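Local coordinates for protein omega transaminase (Pseudomonas sp., PDB 5LHA) that probably catalyses pyridoxal-phosphate-dependent amino-group transfer between amines or amino acids and carbonyl acceptors, as a tetrameric fold type I transaminase, at residues R251-C254 with D255-G258; Q319-S322 with H323-M326; N170-Y173 with H174-H177. All blocks are in the same frame, centred on the assembly; numbering follows the deposited sequence. Where two conformers were deposited one is given.

Contact 1 of 3, residues R251-C254 with D255-G258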
loop_
_atom_site.group_PDB
_atom_site.type_symbol
_atom_site.label_atom_id
_atom_site.label_comp_id
_atom_site.label_asym_id
_atom_site.label_seq_id
_atom_site.Cartn_x
_atom_site.Cartn_y
_atom_site.Cartn_z
ATOM N N ARG A 251 27.266 6.439 6.275
ATOM C CA ARG A 251 27.805 5.082 6.310
ATOM C C ARG A 251 27.796 4.505 7.722
ATOM O O ARG A 251 27.439 3.339 7.925
ATOM C CB ARG A 251 29.229 5.099 5.746
ATOM C CG ARG A 251 29.986 3.761 5.698
ATOM C CD ARG A 251 29.458 2.795 4.652
ATOM N NE ARG A 251 28.366 1.961 5.139
ATOM C CZ ARG A 251 27.739 1.064 4.389
ATOM N NH1 ARG A 251 28.093 0.899 3.124
ATOM N NH2 ARG A 251 26.758 0.337 4.893
ATOM N N GLU A 252 28.201 5.304 8.710
ATOM C CA GLU A 252 28.284 4.800 10.075
ATOM C C GLU A 252 26.907 4.453 10.619
ATOM O O GLU A 252 26.725 3.401 11.244
ATOM C CB GLU A 252 28.941 5.838 10.977
ATOM C CG GLU A 252 30.402 6.077 10.697
ATOM C CD GLU A 252 30.895 7.349 11.354
ATOM O OE1 GLU A 252 30.081 8.033 12.021
ATOM O OE2 GLU A 252 32.087 7.673 11.192
ATOM N N VAL A 253 25.923 5.322 10.387
ATOM C CA VAL A 253 24.588 5.096 10.933
ATOM C C VAL A 253 23.950 3.861 10.310
ATOM O O VAL A 253 23.316 3.056 11.003
ATOM C CB VAL A 253 23.716 6.353 10.741
ATOM C CG1 VAL A 253 22.287 6.080 11.168
ATOM C CG2 VAL A 253 24.282 7.509 11.546
ATOM N N CYS A 254 24.120 3.683 8.997
ATOM C CA CYS A 254 23.600 2.492 8.333
ATOM C C CYS A 254 24.242 1.229 8.894
ATOM O O CYS A 254 23.585 0.188 9.022
ATOM C CB CYS A 254 23.836 2.585 6.823
ATOM S SG CYS A 254 22.803 3.789 5.944
ATOM N N ASP A 255 25.528 1.308 9.247
ATOM C CA ASP A 255 26.225 0.143 9.786
ATOM C C ASP A 255 25.684 -0.253 11.154
ATOM O O ASP A 255 25.585 -1.446 11.464
ATOM C CB ASP A 255 27.725 0.425 9.881
ATOM C CG ASP A 255 28.419 0.370 8.539
ATOM O OD1 ASP A 255 27.951 -0.368 7.646
ATOM O OD2 ASP A 255 29.449 1.060 8.386
ATOM N N ARG A 256 25.315 0.732 11.979
ATOM C CA ARG A 256 24.710 0.450 13.279
ATOM C C ARG A 256 23.500 -0.465 13.156
ATOM O O ARG A 256 23.172 -1.195 14.097
ATOM C CB ARG A 256 24.301 1.760 13.957
ATOM C CG ARG A 256 24.710 1.888 15.422
ATOM C CD ARG A 256 24.616 3.342 15.870
ATOM N NE ARG A 256 25.523 4.176 15.084
ATOM C CZ ARG A 256 25.473 5.503 15.022
ATOM N NH1 ARG A 256 24.550 6.165 15.705
ATOM N NH2 ARG A 256 26.346 6.162 14.270
ATOM N N HIS A 257 22.803 -0.412 12.024
ATOM C CA HIS A 257 21.538 -1.118 11.861
ATOM C C HIS A 257 21.553 -2.097 10.694
ATOM O O HIS A 257 20.495 -2.625 10.328
ATOM C CB HIS A 257 20.412 -0.095 11.717
ATOM C CG HIS A 257 20.383 0.895 12.837
ATOM N ND1 HIS A 257 21.010 2.121 12.757
ATOM C CD2 HIS A 257 19.858 0.821 14.083
ATOM C CE1 HIS A 257 20.845 2.772 13.894
ATOM N NE2 HIS A 257 20.152 2.005 14.717
ATOM N N GLY A 258 22.712 -2.325 10.083
ATOM C CA GLY A 258 22.833 -3.212 8.944
ATOM C C GLY A 258 22.125 -2.752 7.695
ATOM O O GLY A 258 22.013 -3.533 6.745
#

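Contact 2 of 3, residues Q319-S322 with H323-M326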
loop_
_atom_site.group_PDB
_atom_site.type_symbol
_atom_site.label_atom_id
_atom_site.label_comp_id
_atom_site.label_asym_id
_atom_site.label_seq_id
_atom_site.Cartn_x
_atom_site.Cartn_y
_atom_site.Cartn_z
ATOM N N GLN A 319 18.703 -19.688 0.321
ATOM C CA GLN A 319 18.060 -20.988 0.354
ATOM C C GLN A 319 16.834 -21.002 -0.549
ATOM O O GLN A 319 16.120 -20.003 -0.680
ATOM C CB GLN A 319 17.659 -21.351 1.785
ATOM C CG GLN A 319 17.644 -22.839 2.070
ATOM C CD GLN A 319 18.984 -23.337 2.584
ATOM O OE1 GLN A 319 19.501 -22.838 3.586
ATOM N NE2 GLN A 319 19.562 -24.316 1.889
ATOM N N GLY A 320 16.604 -22.150 -1.180
ATOM C CA GLY A 320 15.392 -22.343 -1.964
ATOM C C GLY A 320 15.252 -21.326 -3.077
ATOM O O GLY A 320 16.177 -21.086 -3.861
ATOM N N PHE A 321 14.063 -20.740 -3.183
ATOM C CA PHE A 321 13.841 -19.822 -4.288
ATOM C C PHE A 321 14.592 -18.510 -4.121
ATOM O O PHE A 321 14.749 -17.783 -5.104
ATOM C CB PHE A 321 12.351 -19.551 -4.453
ATOM C CG PHE A 321 11.980 -19.134 -5.829
ATOM C CD1 PHE A 321 11.775 -20.086 -6.809
ATOM C CD2 PHE A 321 11.848 -17.798 -6.155
ATOM C CE1 PHE A 321 11.437 -19.722 -8.090
ATOM C CE2 PHE A 321 11.512 -17.423 -7.445
ATOM C CZ PHE A 321 11.306 -18.391 -8.413
ATOM N N SER A 322 15.108 -18.219 -2.925
ATOM C CA SER A 322 15.738 -16.929 -2.665
ATOM C C SER A 322 17.036 -16.726 -3.438
ATOM O O SER A 322 17.530 -15.593 -3.484
ATOM C CB SER A 322 16.006 -16.754 -1.170
ATOM O OG SER A 322 17.029 -17.623 -0.723
ATOM N N HIS A 323 17.604 -17.775 -4.035
ATOM C CA HIS A 323 18.760 -17.616 -4.913
ATOM C C HIS A 323 18.362 -17.507 -6.379
ATOM O O HIS A 323 19.246 -17.455 -7.243
ATOM C CB HIS A 323 19.762 -18.766 -4.734
ATOM C CG HIS A 323 19.205 -20.122 -5.046
ATOM N ND1 HIS A 323 19.179 -21.143 -4.122
ATOM C CD2 HIS A 323 18.633 -20.619 -6.170
ATOM C CE1 HIS A 323 18.643 -22.220 -4.671
ATOM N NE2 HIS A 323 18.292 -21.925 -5.910
ATOM N N MET A 324 17.057 -17.513 -6.673
ATOM C CA MET A 324 16.541 -17.270 -8.014
ATOM C C MET A 324 16.457 -15.768 -8.275
ATOM O O MET A 324 15.728 -15.051 -7.583
ATOM C CB MET A 324 15.166 -17.916 -8.173
ATOM C CG MET A 324 15.153 -19.411 -7.965
ATOM S SD MET A 324 16.139 -20.300 -9.179
ATOM C CE MET A 324 15.084 -20.166 -10.622
ATOM N N ILE A 325 17.192 -15.291 -9.272
ATOM C CA ILE A 325 17.201 -13.872 -9.624
ATOM C C ILE A 325 16.274 -13.721 -10.827
ATOM O O ILE A 325 16.674 -13.902 -11.978
ATOM C CB ILE A 325 18.616 -13.364 -9.899
ATOM C CG1 ILE A 325 19.473 -13.495 -8.637
ATOM C CG2 ILE A 325 18.589 -11.920 -10.399
ATOM C CD1 ILE A 325 20.894 -13.062 -8.844
ATOM N N MET A 326 15.011 -13.390 -10.558
ATOM C CA MET A 326 13.984 -13.276 -11.594
ATOM C C MET A 326 13.797 -11.837 -12.057
ATOM O O MET A 326 12.676 -11.400 -12.344
ATOM C CB MET A 326 12.661 -13.855 -11.099
ATOM C CG MET A 326 12.685 -15.356 -10.854
ATOM S SD MET A 326 13.352 -16.280 -12.253
ATOM C CE MET A 326 14.931 -16.775 -11.588
#

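Contact 3 of 3, residues N170-Y173 with H174-H177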
loop_
_atom_site.group_PDB
_atom_site.type_symbol
_atom_site.label_atom_id
_atom_site.label_comp_id
_atom_site.label_asym_id
_atom_site.label_seq_id
_atom_site.Cartn_x
_atom_site.Cartn_y
_atom_site.Cartn_z
ATOM N N ASN A 170 11.209 15.186 -4.672
ATOM C CA ASN A 170 10.622 16.381 -5.274
ATOM C C ASN A 170 9.199 16.050 -5.688
ATOM O O ASN A 170 8.984 15.110 -6.463
ATOM C CB ASN A 170 11.408 16.849 -6.502
ATOM C CG ASN A 170 12.862 17.139 -6.202
ATOM O OD1 ASN A 170 13.191 18.137 -5.564
ATOM N ND2 ASN A 170 13.745 16.267 -6.673
ATOM N N GLY A 171 8.240 16.838 -5.192
ATOM C CA GLY A 171 6.837 16.573 -5.459
ATOM C C GLY A 171 6.445 16.662 -6.924
ATOM O O GLY A 171 5.521 15.971 -7.359
ATOM N N VAL A 172 7.119 17.519 -7.701
ATOM C CA VAL A 172 6.699 17.751 -9.087
ATOM C C VAL A 172 6.626 16.452 -9.885
ATOM O O VAL A 172 5.777 16.317 -10.771
ATOM C CB VAL A 172 7.620 18.781 -9.777
ATOM C CG1 VAL A 172 7.496 20.137 -9.100
ATOM C CG2 VAL A 172 9.070 18.308 -9.783
ATOM N N TYR A 173 7.455 15.459 -9.543
ATOM C CA TYR A 173 7.446 14.159 -10.210
ATOM C C TYR A 173 6.385 13.206 -9.686
ATOM O O TYR A 173 6.219 12.125 -10.268
ATOM C CB TYR A 173 8.806 13.470 -10.066
ATOM C CG TYR A 173 9.965 14.297 -10.555
ATOM C CD1 TYR A 173 10.277 14.357 -11.905
ATOM C CD2 TYR A 173 10.732 15.034 -9.671
ATOM C CE1 TYR A 173 11.333 15.115 -12.351
ATOM C CE2 TYR A 173 11.787 15.798 -10.112
ATOM C CZ TYR A 173 12.080 15.834 -11.450
ATOM O OH TYR A 173 13.136 16.597 -11.884
ATOM N N HIS A 174 5.720 13.544 -8.579
ATOM C CA HIS A 174 4.715 12.711 -7.935
ATOM C C HIS A 174 3.289 13.082 -8.313
ATOM O O HIS A 174 2.447 12.193 -8.460
ATOM C CB HIS A 174 4.831 12.816 -6.405
ATOM C CG HIS A 174 6.001 12.087 -5.812
ATOM N ND1 HIS A 174 5.918 10.787 -5.356
ATOM C CD2 HIS A 174 7.273 12.488 -5.569
ATOM C CE1 HIS A 174 7.088 10.415 -4.871
ATOM N NE2 HIS A 174 7.928 11.428 -4.990
ATOM N N TYR A 175 3.004 14.378 -8.486
ATOM C CA TYR A 175 1.631 14.868 -8.384
ATOM C C TYR A 175 0.679 14.160 -9.342
ATOM O O TYR A 175 -0.466 13.875 -8.978
ATOM C CB TYR A 175 1.586 16.374 -8.642
ATOM C CG TYR A 175 2.406 17.220 -7.700
ATOM C CD1 TYR A 175 2.411 16.984 -6.333
ATOM C CD2 TYR A 175 3.163 18.277 -8.183
ATOM C CE1 TYR A 175 3.165 17.773 -5.478
ATOM C CE2 TYR A 175 3.910 19.067 -7.337
ATOM C CZ TYR A 175 3.905 18.815 -5.989
ATOM O OH TYR A 175 4.660 19.625 -5.174
ATOM N N ASN A 176 1.135 13.835 -10.554
ATOM C CA ASN A 176 0.248 13.374 -11.615
ATOM C C ASN A 176 0.140 11.846 -11.708
ATOM O O ASN A 176 -0.299 11.336 -12.748
ATOM C CB ASN A 176 0.713 13.927 -12.968
ATOM C CG ASN A 176 0.494 15.434 -13.105
ATOM O OD1 ASN A 176 -0.414 15.994 -12.501
ATOM N ND2 ASN A 176 1.309 16.086 -13.934
ATOM N N HIS A 177 0.531 11.100 -10.672
ATOM C CA HIS A 177 0.595 9.651 -10.819
ATOM C C HIS A 177 0.034 8.827 -9.661
ATOM O O HIS A 177 0.181 7.598 -9.683
ATOM C CB HIS A 177 2.046 9.227 -11.088
ATOM C CG HIS A 177 2.633 9.837 -12.327
ATOM N ND1 HIS A 177 2.207 9.503 -13.595
ATOM C CD2 HIS A 177 3.617 10.751 -12.492
ATOM C CE1 HIS A 177 2.897 10.190 -14.487
ATOM N NE2 HIS A 177 3.762 10.955 -13.844
#

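Contact 1 of 3, residues R251-C254 with D255-G258
Arg251 and Asp255 sit one helical turn apart, and their side chains cross at about a right angle. The guanidinium and carboxylate planes are near parallel, 7° apart, but offset. The salt bridge runs from NH2 of Arg251 to OD1 of Asp255 (3.1 Å), which comes in obliquely. Arg251 reaches it with CG anti to the backbone N (chi1 180°) and a chain folded back at chi2 and chi3. The same guanidinium is held by Asp287 and by the carbonyl of Ala285, and a leucine at Arg251 would probably leave Asp255 without its positive mate and both outside acceptors without their donor.

Elsewhere on the turn, Arg256 lays a guanidinium face over CA of Val253, its NH2 3.7 Å from CG2 of Val253, while its charge is met by Glu214. His257 supplies the instructive detail. Val253 O lies at the edge of its ring, somewhat tilted out of the ring plane, and accepts from ND1 over 3.0 Å at 151°, whereas the backbone N of His257 turns to Cys254 O (3.2 Å). A side chain thus occupies an acceptor that a continuing helix would offer to the main chain. Gly258, with a positive phi, completes a Schellman motif.

The turn closes helix 246-256 of the beta-alpha-beta unit leading to strand 260-264, with Val253 packed on Ile210, Leu213 and Ile217 of helix 202-220.

Contact 2 of 3, residues Q319-S322 with H323-M326
Phe321 swings its ring out with CG roughly opposite the backbone N (chi1 -155°); in Met324, chi1 (-60°) brings CG over that ring and the bend at chi2 keeps SD above the same face. The outcome is a Met-aromatic contact built on a CH-pi interaction. CG of Met324 stands 3.7 Å from the centroid of the Phe321 ring, 12° off its normal, whereas SD lies farther up the same methionine, 5.2 Å from that centroid. The two side chains cross at about a right angle.

Two overlapping beta turns carry the pair. In the first, of type II' geometry, Gly320 takes the positive phi and Ser322 N bonds back to Gln319 O. In the second, of type I, Met324 N donates to Phe321 O over 2.8 Å, arriving from above the carbonyl plane. The turns bring Met324 over the ring of the residue three before it, a compact example of how a short 3-10 segment can pair an aromatic ring with a methionine. Between the two, the ring of His323 is held through ND1 by the carbonyl O of Gly318.

The loop also belongs to the subunit interface. Phe321 meets Tyr175 of the second subunit edge-to-face, its carbonyl receives Asn176 ND2 of that subunit, and Met324 and Ile325 pair antiparallel with one of its strands.

Back at the first turn, Gln319 O is gripped twice from the same face of its plane, by Ser322 N at 3.0 Å and by Ser322 OG at a short 2.5 Å.

Contact 3 of 3, residues N170-Y173 with H174-H177
Tyr175 lays the face of its ring over the carbonyl of Gly171, whose O stands 3.2 Å above the centre of the Tyr175 ring plane, and this is the tight part of the contact. The same oxygen takes His174 N over 2.7 Å, closing a type I turn, and a weak bond from Tyr175 N. Gly171 permits the fit, since a CB there would run into the hydroxyl of Tyr175. A chi1 of -60° carries the Tyr175 ring back under the turn. His174 sets its ring edge against the carbonyl of Asn170, CD2 3.3 Å from Asn170 O, with NE2 bonded to Gly168 O.

Elsewhere the packing is looser. CA of Val172 is still close to CE2 of Tyr175 (3.5 Å), but the methyl CG1 of this partly exposed valine stands off at 4.1 Å, and CD2 of His177 stays 3.7 Å from Tyr173 O. Other chains fix the polar ends: Lys133 O of the second subunit receives His177 ND1, and Ala218 O of the third subunit binds the Tyr175 hydroxyl.

The loop runs from helix 162-166 to strand 184-187, an outermost strand of the larger-domain sheet, with Tyr173 against Tyr157 of the cofactor pocket.

In the fold
Within one chain the three contacts stand apart: the centres of contacts 1 and 2 are about 26 Å from each other, those of 1 and 3 about 30 Å, and those of 2 and 3 about 34 Å. Across the interface, however, contact 2 of one subunit packs on contact 3 of the second, where Met326 meets Val172 and Tyr173. This junction lies close to the cofactor, for the side chain of Tyr173 is about 7 Å from a bound PMP and that of Met326 about 12 Å. Contact 3 also reaches the third subunit, whereas no other protein chain of the assembly touches contact 1, which closes helix 246-256 at a partly exposed place.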